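Local coordinates for glutaredoxin related protein (Sulfolobus solfataricus, PDB 4MNN) that probably catalyses thiol-disulfide exchange as an atypical protein disulfide oxidoreductase of the glutaredoxin family, built on the thioredoxin fold, at residues Pro48-Lys53 with Trp72-Ser77; Val58-Tyr63 with Val79-Asn84; Phe120-Ser125 with Val131-Tyr136. All coordinates share one frame; numbering follows the deposited sequence. Where two conformers were deposited one is given.

Overall arrangement
All three contacts press a helix onto one mixed beta sheet. Contacts 1 and 2 share helix 71-83, packed on the neighbouring antiparallel strands 49-54 and 57-63; their segments alternate along the chain and their centres lie about 6 Å apart. Contact 3 follows in sequence, joining helix 114-127 to strand 131-137, with its centre about 9 Å from that of contact 2 and about 11 Å from that of contact 1. Strand 131-137 pairs in parallel with strand 57-63, and through this pairing the sheet continues from one thioredoxin-like unit into the next. Helix 114-127 of contact 3 starts at Cys114, the second cysteine of a probable redox pair, disulfide-bonded to Cys111 in a thioredoxin-type CxxC.

Contact 1. Residues Pro48-Lys53 with Trp72-Ser77; sequences PLVKVK and WPFLNS
The flat ring of Phe74 meets Val50 and Val52 obliquely, its outer end lying against both valines of the strand. CE1 is the shared atom: it comes to 3.8 Å from CG2 of Val52 and to 4.1 Å from CG1 of Val50. CZ, next to it in the ring, lies 4.1 Å from CG2 of Val50, so that in this one of its two conformers Val50 offers both methyl groups. Phe74 carries CG anti to its backbone nitrogen (chi1 175°), a torsion that sends the ring from the helix down to the sheet. Beta-branched valines suit the strand and offer short, broad apolar surfaces, while the long phenylalanine spans the gap. All three residues are buried and the touch is purely apolar. One turn along, OG of Ser77 gives a 2.6 Å hydrogen bond to O of Phe74, a bond that lets a small hydroxyl sit inside the protein. Around the ring, Tyr60 and Pro66 also touch Phe74, while Ile21 and Tyr62 touch Val50 from the two flanking strands. A helix laid by its apolar side on a central strand in this way is part of the helix-on-sheet packing of the thioredoxin fold.

Contact 2. Residues Val58-Tyr63 with Val79-Asn84; sequences VYYTYY and VRISNN
Tyr59 and Ile81 are brought together by similar first torsions: Tyr59 holds CG beside its backbone nitrogen (chi1 -74°), and Ile81 holds CG1 likewise (chi1 -71°), which leaves the CG2 methyl anti to its own nitrogen and aimed at the ring. That methyl stands almost on the ring normal, 12° off it, with CG2 of Ile81 3.8 Å from the centroid of the Tyr59 ring, a CH-pi contact over one face. The longer branch runs on toward the CB end of Tyr59, and CD1 of Ile81 reaches CG of Tyr59 at 3.9 Å and CE2 of Tyr60 at 4.1 Å. Two successive tyrosines can serve the same helix because the strand is irregular: Tyr59 has near-helical backbone angles and both residues bond to Val52, which fits a classic beta bulge. Ile81 belongs to the Schellman motif that ends the helix: Val85 N bonds to Arg80 O, Asn84 N bonds weakly to Ile81 O, and Asn84, with positive phi, is C-prime. Isoleucine suits its place: CG2 covers the Tyr59 ring and CD1 touches both tyrosines. The hydroxyl of Tyr60 is hydrogen-bonded to OG of Ser77. No hydrogen bond links the segments, which leaves dispersion and CH-pi attraction.

Contact 3. Residues Phe120-Ser125 with Val131-Tyr136; sequences FLYQVS and VKLEIY
Leu133 lies against Leu121, Tyr122 and Ser125, packing the helix of a beta-alpha-beta unit of the thioredoxin fold onto the strand that follows it. The axes of helix 120-125 and strand 131-136 approach to 8.9 Å and run roughly antiparallel, at 148°. Apolar packing does most of the work. With CG trans to its main-chain nitrogen (chi1 178°), Leu133 extends its two methyl groups toward the helix: CD1 comes to 4.0 Å from CB of Leu121, and CD2 fits against the backbone, 3.5 Å from O of Leu121. The same CD2 lies 3.9 Å from CB of Ser125, where a small residue leaves room for the leucine. Aromatic contacts come next: the Tyr122 ring meets the strand obliquely, with CD2 4.0 Å from CD2 of Leu133 and CE2 4.0 Å from CG1 of Ile135. Tyr60, from strand 57-63, stacks on this ring. No hydrogen bond crosses between the two segments; within the helix, Ser125 N bonds to Leu121 O, and OG of Ser125 reaches O of Tyr122 at 2.8 Å. A glycine in place of Ser125 would be likely to open a gap beside CD2 of Leu133 and leave Tyr122 O without its side-chain donor. In that bond OG of Ser125 sits tilted 28° from the carbonyl plane of Tyr122.

Contact 1. Residues Pro48-Lys53 with Trp72-Ser77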
loop_
_atom_site.group_PDB
_atom_site.type_symbol
_atom_site.label_atom_id
_atom_site.label_comp_id
_atom_site.label_asym_id
_atom_site.label_seq_id
_atom_site.Cartn_x
_atom_site.Cartn_y
_atom_site.Cartn_z
ATOM N N PRO A 48 -12.131 1.697 -6.661
ATOM C CA PRO A 48 -11.453 2.368 -5.549
ATOM C C PRO A 48 -9.929 2.349 -5.572
ATOM O O PRO A 48 -9.295 1.432 -6.138
ATOM C CB PRO A 48 -12.014 1.632 -4.316
ATOM C CG PRO A 48 -12.351 0.267 -4.830
ATOM C CD PRO A 48 -12.915 0.532 -6.206
ATOM N N LEU A 49 -9.333 3.375 -4.974
ATOM C CA LEU A 49 -7.894 3.361 -4.835
ATOM C C LEU A 49 -7.507 4.309 -3.740
ATOM O O LEU A 49 -8.303 5.165 -3.343
ATOM C CB LEU A 49 -7.147 3.676 -6.141
ATOM C CG LEU A 49 -6.711 4.995 -6.808
ATOM C CD1 LEU A 49 -7.642 5.234 -7.970
ATOM C CD2 LEU A 49 -6.583 6.156 -5.832
ATOM N N VAL A 50 -6.296 4.149 -3.221
ATOM C CA VAL A 50 -5.786 5.044 -2.196
ATOM C C VAL A 50 -4.292 5.195 -2.422
ATOM O O VAL A 50 -3.576 4.207 -2.590
ATOM C CB VAL A 50 -6.046 4.529 -0.749
ATOM C CG1 VAL A 50 -5.306 3.246 -0.498
ATOM C CG2 VAL A 50 -5.618 5.609 0.264
ATOM N N LYS A 51 -3.847 6.449 -2.459
ATOM C CA LYS A 51 -2.445 6.814 -2.680
ATOM C C LYS A 51 -1.929 7.404 -1.384
ATOM O O LYS A 51 -2.613 8.241 -0.749
ATOM C CB LYS A 51 -2.297 7.879 -3.766
ATOM C CG LYS A 51 -2.569 7.354 -5.140
ATOM C CD LYS A 51 -2.376 8.440 -6.186
ATOM C CE LYS A 51 -2.114 7.813 -7.541
ATOM N NZ LYS A 51 -2.409 8.813 -8.625
ATOM N N VAL A 52 -0.724 7.001 -0.995
ATOM C CA VAL A 52 -0.158 7.490 0.260
ATOM C C VAL A 52 1.022 8.359 -0.122
ATOM O O VAL A 52 1.894 7.910 -0.834
ATOM C CB VAL A 52 0.272 6.312 1.116
ATOM C CG1 VAL A 52 1.081 6.799 2.330
ATOM C CG2 VAL A 52 -1.008 5.554 1.576
ATOM N N LYS A 53 1.008 9.611 0.350
ATOM C CA LYS A 53 2.041 10.591 0.040
ATOM C C LYS A 53 2.532 11.338 1.258
ATOM O O LYS A 53 1.936 11.298 2.344
ATOM C CB LYS A 53 1.474 11.659 -0.916
ATOM C CG LYS A 53 0.805 11.082 -2.161
ATOM C CD LYS A 53 0.099 12.182 -2.977
ATOM C CE LYS A 53 1.070 13.343 -3.297
ATOM N NZ LYS A 53 0.384 14.338 -4.205
ATOM N N TRP A 72 -4.326 -3.563 8.942
ATOM C CA TRP A 72 -3.269 -3.420 9.922
ATOM C C TRP A 72 -1.956 -2.984 9.267
ATOM O O TRP A 72 -1.309 -2.026 9.740
ATOM C CB TRP A 72 -3.139 -4.732 10.704
ATOM C CG TRP A 72 -1.984 -4.787 11.657
ATOM C CD1 TRP A 72 -1.631 -3.848 12.595
ATOM C CD2 TRP A 72 -1.027 -5.843 11.763
ATOM N NE1 TRP A 72 -0.502 -4.261 13.276
ATOM C CE2 TRP A 72 -0.112 -5.483 12.786
ATOM C CE3 TRP A 72 -0.852 -7.068 11.095
ATOM C CZ2 TRP A 72 0.966 -6.295 13.150
ATOM C CZ3 TRP A 72 0.227 -7.878 11.463
ATOM C CH2 TRP A 72 1.117 -7.483 12.485
ATOM N N PRO A 73 -1.526 -3.681 8.194
ATOM C CA PRO A 73 -0.282 -3.307 7.510
ATOM C C PRO A 73 -0.399 -1.887 6.947
ATOM O O PRO A 73 0.547 -1.124 6.971
ATOM C CB PRO A 73 -0.161 -4.320 6.380
ATOM C CG PRO A 73 -0.928 -5.474 6.850
ATOM C CD PRO A 73 -2.062 -4.953 7.676
ATOM N N PHE A 74 -1.581 -1.537 6.454
ATOM C CA PHE A 74 -1.786 -0.210 5.865
ATOM C C PHE A 74 -1.594 0.892 6.927
ATOM O O PHE A 74 -0.847 1.852 6.714
ATOM C CB PHE A 74 -3.196 -0.149 5.240
ATOM C CG PHE A 74 -3.567 1.214 4.708
ATOM C CD1 PHE A 74 -2.973 1.710 3.545
ATOM C CD2 PHE A 74 -4.503 1.993 5.368
ATOM C CE1 PHE A 74 -3.322 2.986 3.046
ATOM C CE2 PHE A 74 -4.854 3.277 4.874
ATOM C CZ PHE A 74 -4.252 3.757 3.713
ATOM N N LEU A 75 -2.236 0.740 8.080
ATOM C CA LEU A 75 -2.080 1.703 9.165
ATOM C C LEU A 75 -0.639 1.741 9.638
ATOM O O LEU A 75 -0.113 2.806 9.944
ATOM C CB LEU A 75 -2.983 1.340 10.359
ATOM C CG LEU A 75 -4.465 1.540 10.082
ATOM C CD1 LEU A 75 -5.260 1.007 11.233
ATOM C CD2 LEU A 75 -4.739 3.023 9.809
ATOM N N ASN A 76 0.008 0.586 9.720
ATOM C CA ASN A 76 1.398 0.562 10.131
ATOM C C ASN A 76 2.268 1.352 9.166
ATOM O O ASN A 76 3.241 2.004 9.573
ATOM C CB ASN A 76 1.931 -0.863 10.150
ATOM C CG ASN A 76 2.093 -1.407 11.537
ATOM O OD1 ASN A 76 1.262 -1.184 12.395
ATOM N ND2 ASN A 76 3.157 -2.175 11.750
ATOM N N SER A 77 1.969 1.263 7.877
ATOM C CA SER A 77 2.795 1.969 6.925
ATOM C C SER A 77 2.632 3.453 7.103
ATOM O O SER A 77 3.577 4.211 6.918
ATOM C CB SER A 77 2.468 1.601 5.463
ATOM O OG SER A 77 1.193 2.088 5.041
#

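Contact 2. Residues Val58-Tyr63 with Val79-Asn84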
loop_
_atom_site.group_PDB
_atom_site.type_symbol
_atom_site.label_atom_id
_atom_site.label_comp_id
_atom_site.label_asym_id
_atom_site.label_seq_id
_atom_site.Cartn_x
_atom_site.Cartn_y
_atom_site.Cartn_z
ATOM N N VAL A 58 4.952 10.156 -3.771
ATOM C CA VAL A 58 3.966 9.062 -3.692
ATOM C C VAL A 58 4.719 7.791 -3.277
ATOM O O VAL A 58 5.618 7.326 -3.986
ATOM C CB VAL A 58 3.272 8.805 -5.065
ATOM C CG1 VAL A 58 2.306 7.600 -4.963
ATOM C CG2 VAL A 58 2.503 10.069 -5.522
ATOM N N TYR A 59 4.387 7.255 -2.106
ATOM C CA TYR A 59 5.018 6.047 -1.616
ATOM C C TYR A 59 4.456 4.825 -2.289
ATOM O O TYR A 59 5.196 3.900 -2.626
ATOM C CB TYR A 59 4.866 5.954 -0.103
ATOM C CG TYR A 59 5.783 6.937 0.587
ATOM C CD1 TYR A 59 5.454 8.289 0.659
ATOM C CD2 TYR A 59 7.015 6.519 1.106
ATOM C CE1 TYR A 59 6.342 9.230 1.234
ATOM C CE2 TYR A 59 7.904 7.442 1.682
ATOM C CZ TYR A 59 7.553 8.792 1.737
ATOM O OH TYR A 59 8.416 9.719 2.314
ATOM N N TYR A 60 3.145 4.815 -2.494
ATOM C CA TYR A 60 2.531 3.713 -3.222
ATOM C C TYR A 60 1.074 4.010 -3.477
ATOM O O TYR A 60 0.515 4.967 -2.929
ATOM C CB TYR A 60 2.672 2.403 -2.419
ATOM C CG TYR A 60 1.981 2.416 -1.071
ATOM C CD1 TYR A 60 0.609 2.196 -0.967
ATOM C CD2 TYR A 60 2.700 2.671 0.105
ATOM C CE1 TYR A 60 -0.033 2.221 0.276
ATOM C CE2 TYR A 60 2.059 2.714 1.365
ATOM C CZ TYR A 60 0.707 2.488 1.441
ATOM O OH TYR A 60 0.020 2.528 2.658
ATOM N N THR A 61 0.463 3.182 -4.317
ATOM C CA THR A 61 -0.964 3.272 -4.601
ATOM C C THR A 61 -1.466 1.856 -4.349
ATOM O O THR A 61 -0.832 0.880 -4.789
ATOM C CB THR A 61 -1.291 3.551 -6.077
ATOM O OG1 THR A 61 -0.767 4.816 -6.453
ATOM C CG2 THR A 61 -2.826 3.585 -6.284
ATOM N N TYR A 62 -2.582 1.765 -3.641
ATOM C CA TYR A 62 -3.231 0.508 -3.350
ATOM C C TYR A 62 -4.532 0.567 -4.159
ATOM O O TYR A 62 -5.388 1.460 -3.913
ATOM C CB TYR A 62 -3.573 0.451 -1.860
ATOM C CG TYR A 62 -4.100 -0.885 -1.419
ATOM C CD1 TYR A 62 -3.310 -1.769 -0.668
ATOM C CD2 TYR A 62 -5.419 -1.275 -1.731
ATOM C CE1 TYR A 62 -3.822 -3.006 -0.239
ATOM C CE2 TYR A 62 -5.939 -2.505 -1.308
ATOM C CZ TYR A 62 -5.143 -3.365 -0.571
ATOM O OH TYR A 62 -5.664 -4.595 -0.197
ATOM N N TYR A 63 -4.661 -0.343 -5.118
ATOM C CA TYR A 63 -5.843 -0.441 -5.954
ATOM C C TYR A 63 -6.828 -1.427 -5.324
ATOM O O TYR A 63 -6.673 -2.643 -5.434
ATOM C CB TYR A 63 -5.428 -0.873 -7.360
ATOM C CG TYR A 63 -4.560 0.185 -8.034
ATOM C CD1 TYR A 63 -3.159 0.058 -8.076
ATOM C CD2 TYR A 63 -5.152 1.288 -8.680
ATOM C CE1 TYR A 63 -2.382 0.983 -8.743
ATOM C CE2 TYR A 63 -4.378 2.227 -9.365
ATOM C CZ TYR A 63 -2.999 2.069 -9.392
ATOM O OH TYR A 63 -2.223 3.002 -10.057
ATOM N N VAL A 79 2.126 5.139 9.848
ATOM C CA VAL A 79 2.930 5.555 10.997
ATOM C C VAL A 79 4.421 5.521 10.662
ATOM O O VAL A 79 5.155 6.440 11.004
ATOM C CB VAL A 79 2.628 4.635 12.198
ATOM C CG1 VAL A 79 3.557 4.977 13.397
ATOM C CG2 VAL A 79 1.146 4.762 12.568
ATOM N N ARG A 80 4.877 4.456 9.999
ATOM C CA ARG A 80 6.301 4.342 9.663
ATOM C C ARG A 80 6.742 5.456 8.725
ATOM O O ARG A 80 7.790 6.074 8.926
ATOM C CB ARG A 80 6.611 2.979 9.027
ATOM C CG ARG A 80 6.449 1.768 9.935
ATOM C CD ARG A 80 7.433 0.636 9.515
ATOM N NE ARG A 80 7.397 -0.438 10.500
ATOM C CZ ARG A 80 6.632 -1.523 10.405
ATOM N NH1 ARG A 80 5.836 -1.699 9.344
ATOM N NH2 ARG A 80 6.618 -2.404 11.405
ATOM N N ILE A 81 5.928 5.724 7.707
ATOM C CA ILE A 81 6.252 6.771 6.758
ATOM C C ILE A 81 6.234 8.157 7.455
ATOM O O ILE A 81 7.139 8.974 7.244
ATOM C CB ILE A 81 5.254 6.741 5.568
ATOM C CG1 ILE A 81 5.533 5.513 4.704
ATOM C CG2 ILE A 81 5.388 7.993 4.691
ATOM C CD1 ILE A 81 4.355 5.150 3.787
ATOM N N SER A 82 5.236 8.399 8.297
ATOM C CA SER A 82 5.134 9.694 8.959
ATOM C C SER A 82 6.286 9.965 9.936
ATOM O O SER A 82 6.677 11.118 10.131
ATOM C CB SER A 82 3.799 9.805 9.691
ATOM O OG SER A 82 3.622 11.117 10.193
ATOM N N ASN A 83 6.815 8.906 10.540
ATOM C CA ASN A 83 7.928 9.013 11.498
ATOM C C ASN A 83 9.274 8.759 10.821
ATOM O O ASN A 83 10.341 8.925 11.432
ATOM C CB ASN A 83 7.757 8.005 12.628
ATOM C CG ASN A 83 6.663 8.399 13.597
ATOM O OD1 ASN A 83 6.068 7.551 14.242
ATOM N ND2 ASN A 83 6.404 9.688 13.708
ATOM N N ASN A 84 9.228 8.380 9.551
ATOM C CA ASN A 84 10.446 8.099 8.788
ATOM C C ASN A 84 11.269 7.004 9.448
ATOM O O ASN A 84 12.501 7.115 9.605
ATOM C CB ASN A 84 11.293 9.360 8.612
ATOM C CG ASN A 84 12.465 9.136 7.666
ATOM O OD1 ASN A 84 12.394 8.278 6.782
ATOM N ND2 ASN A 84 13.541 9.908 7.835
#

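Contact 3. Residues Phe120-Ser125 with Val131-Tyr136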
loop_
_atom_site.group_PDB
_atom_site.type_symbol
_atom_site.label_atom_id
_atom_site.label_comp_id
_atom_site.label_asym_id
_atom_site.label_seq_id
_atom_site.Cartn_x
_atom_site.Cartn_y
_atom_site.Cartn_z
ATOM N N PHE A 120 6.336 -5.690 4.076
ATOM C CA PHE A 120 7.718 -5.738 3.630
ATOM C C PHE A 120 7.889 -4.739 2.468
ATOM O O PHE A 120 8.768 -3.873 2.505
ATOM C CB PHE A 120 8.051 -7.171 3.182
ATOM C CG PHE A 120 9.439 -7.330 2.624
ATOM C CD1 PHE A 120 10.537 -7.434 3.474
ATOM C CD2 PHE A 120 9.643 -7.402 1.249
ATOM C CE1 PHE A 120 11.839 -7.615 2.960
ATOM C CE2 PHE A 120 10.925 -7.578 0.717
ATOM C CZ PHE A 120 12.028 -7.688 1.578
ATOM N N LEU A 121 7.001 -4.800 1.478
ATOM C CA LEU A 121 7.132 -3.882 0.342
ATOM C C LEU A 121 6.842 -2.429 0.695
ATOM O O LEU A 121 7.452 -1.534 0.114
ATOM C CB LEU A 121 6.253 -4.351 -0.831
ATOM C CG LEU A 121 6.750 -5.664 -1.438
ATOM C CD1 LEU A 121 5.756 -6.135 -2.546
ATOM C CD2 LEU A 121 8.179 -5.467 -2.054
ATOM N N TYR A 122 5.952 -2.182 1.662
ATOM C CA TYR A 122 5.668 -0.790 2.069
ATOM C C TYR A 122 6.970 -0.201 2.587
ATOM O O TYR A 122 7.272 0.975 2.352
ATOM C CB TYR A 122 4.635 -0.722 3.186
ATOM C CG TYR A 122 3.224 -1.020 2.746
ATOM C CD1 TYR A 122 2.328 -1.667 3.614
ATOM C CD2 TYR A 122 2.769 -0.626 1.473
ATOM C CE1 TYR A 122 0.994 -1.914 3.231
ATOM C CE2 TYR A 122 1.431 -0.868 1.066
ATOM C CZ TYR A 122 0.556 -1.506 1.963
ATOM O OH TYR A 122 -0.761 -1.701 1.630
ATOM N N GLN A 123 7.751 -1.017 3.288
ATOM C CA GLN A 123 9.018 -0.515 3.817
ATOM C C GLN A 123 10.033 -0.317 2.701
ATOM O O GLN A 123 10.811 0.620 2.744
ATOM C CB GLN A 123 9.533 -1.447 4.897
ATOM C CG GLN A 123 8.633 -1.350 6.134
ATOM C CD GLN A 123 9.032 -2.311 7.200
ATOM O OE1 GLN A 123 8.547 -3.438 7.251
ATOM N NE2 GLN A 123 9.941 -1.880 8.066
ATOM N N VAL A 124 10.027 -1.201 1.709
ATOM C CA VAL A 124 10.918 -1.026 0.574
ATOM C C VAL A 124 10.584 0.310 -0.154
ATOM O O VAL A 124 11.492 1.057 -0.570
ATOM C CB VAL A 124 10.782 -2.215 -0.405
ATOM C CG1 VAL A 124 11.580 -1.949 -1.662
ATOM C CG2 VAL A 124 11.231 -3.510 0.269
ATOM N N SER A 125 9.299 0.642 -0.290
ATOM C CA SER A 125 8.922 1.896 -0.981
ATOM C C SER A 125 9.406 3.130 -0.213
ATOM O O SER A 125 9.633 4.194 -0.798
ATOM C CB SER A 125 7.388 1.969 -1.190
ATOM O OG SER A 125 6.664 2.357 -0.020
ATOM N N VAL A 131 11.859 2.783 -6.804
ATOM C CA VAL A 131 10.881 1.702 -6.971
ATOM C C VAL A 131 9.501 2.368 -7.057
ATOM O O VAL A 131 9.254 3.338 -6.362
ATOM C CB VAL A 131 10.902 0.721 -5.744
ATOM C CG1 VAL A 131 9.549 0.022 -5.591
ATOM C CG2 VAL A 131 11.985 -0.361 -5.945
ATOM N N LYS A 132 8.625 1.872 -7.927
ATOM C CA LYS A 132 7.270 2.420 -8.013
ATOM C C LYS A 132 6.371 1.261 -7.598
ATOM O O LYS A 132 6.125 0.352 -8.388
ATOM C CB LYS A 132 6.917 2.869 -9.431
ATOM C CG LYS A 132 5.494 3.455 -9.464
ATOM C CD LYS A 132 5.042 3.805 -10.850
ATOM C CE LYS A 132 3.740 4.563 -10.775
ATOM N NZ LYS A 132 3.228 4.990 -12.097
ATOM N N LEU A 133 5.936 1.293 -6.332
ATOM C CA LEU A 133 5.100 0.242 -5.746
ATOM C C LEU A 133 3.607 0.446 -5.956
ATOM O O LEU A 133 3.064 1.507 -5.664
ATOM C CB LEU A 133 5.370 0.143 -4.218
ATOM C CG LEU A 133 4.514 -0.905 -3.471
ATOM C CD1 LEU A 133 4.881 -2.293 -4.005
ATOM C CD2 LEU A 133 4.748 -0.804 -1.952
ATOM N N GLU A 134 2.943 -0.579 -6.459
ATOM C CA GLU A 134 1.486 -0.545 -6.634
ATOM C C GLU A 134 0.972 -1.848 -6.071
ATOM O O GLU A 134 1.578 -2.906 -6.324
ATOM C CB GLU A 134 1.124 -0.425 -8.120
ATOM C CG GLU A 134 1.506 0.984 -8.657
ATOM C CD GLU A 134 1.273 1.163 -10.146
ATOM O OE1 GLU A 134 1.910 0.455 -10.949
ATOM O OE2 GLU A 134 0.454 2.023 -10.497
ATOM N N ILE A 135 -0.124 -1.788 -5.316
ATOM C CA ILE A 135 -0.708 -2.998 -4.730
ATOM C C ILE A 135 -2.064 -3.130 -5.366
ATOM O O ILE A 135 -2.741 -2.137 -5.530
ATOM C CB ILE A 135 -0.951 -2.848 -3.217
ATOM C CG1 ILE A 135 0.267 -2.198 -2.547
ATOM C CG2 ILE A 135 -1.297 -4.227 -2.620
ATOM C CD1 ILE A 135 1.538 -3.001 -2.616
ATOM N N TYR A 136 -2.453 -4.349 -5.731
ATOM C CA TYR A 136 -3.763 -4.574 -6.345
ATOM C C TYR A 136 -4.552 -5.641 -5.629
ATOM O O TYR A 136 -4.036 -6.721 -5.412
ATOM C CB TYR A 136 -3.623 -5.065 -7.787
ATOM C CG TYR A 136 -2.988 -4.075 -8.730
ATOM C CD1 TYR A 136 -1.590 -3.955 -8.823
ATOM C CD2 TYR A 136 -3.787 -3.258 -9.532
ATOM C CE1 TYR A 136 -0.997 -3.045 -9.703
ATOM C CE2 TYR A 136 -3.206 -2.331 -10.413
ATOM C CZ TYR A 136 -1.818 -2.235 -10.495
ATOM O OH TYR A 136 -1.252 -1.322 -11.360
#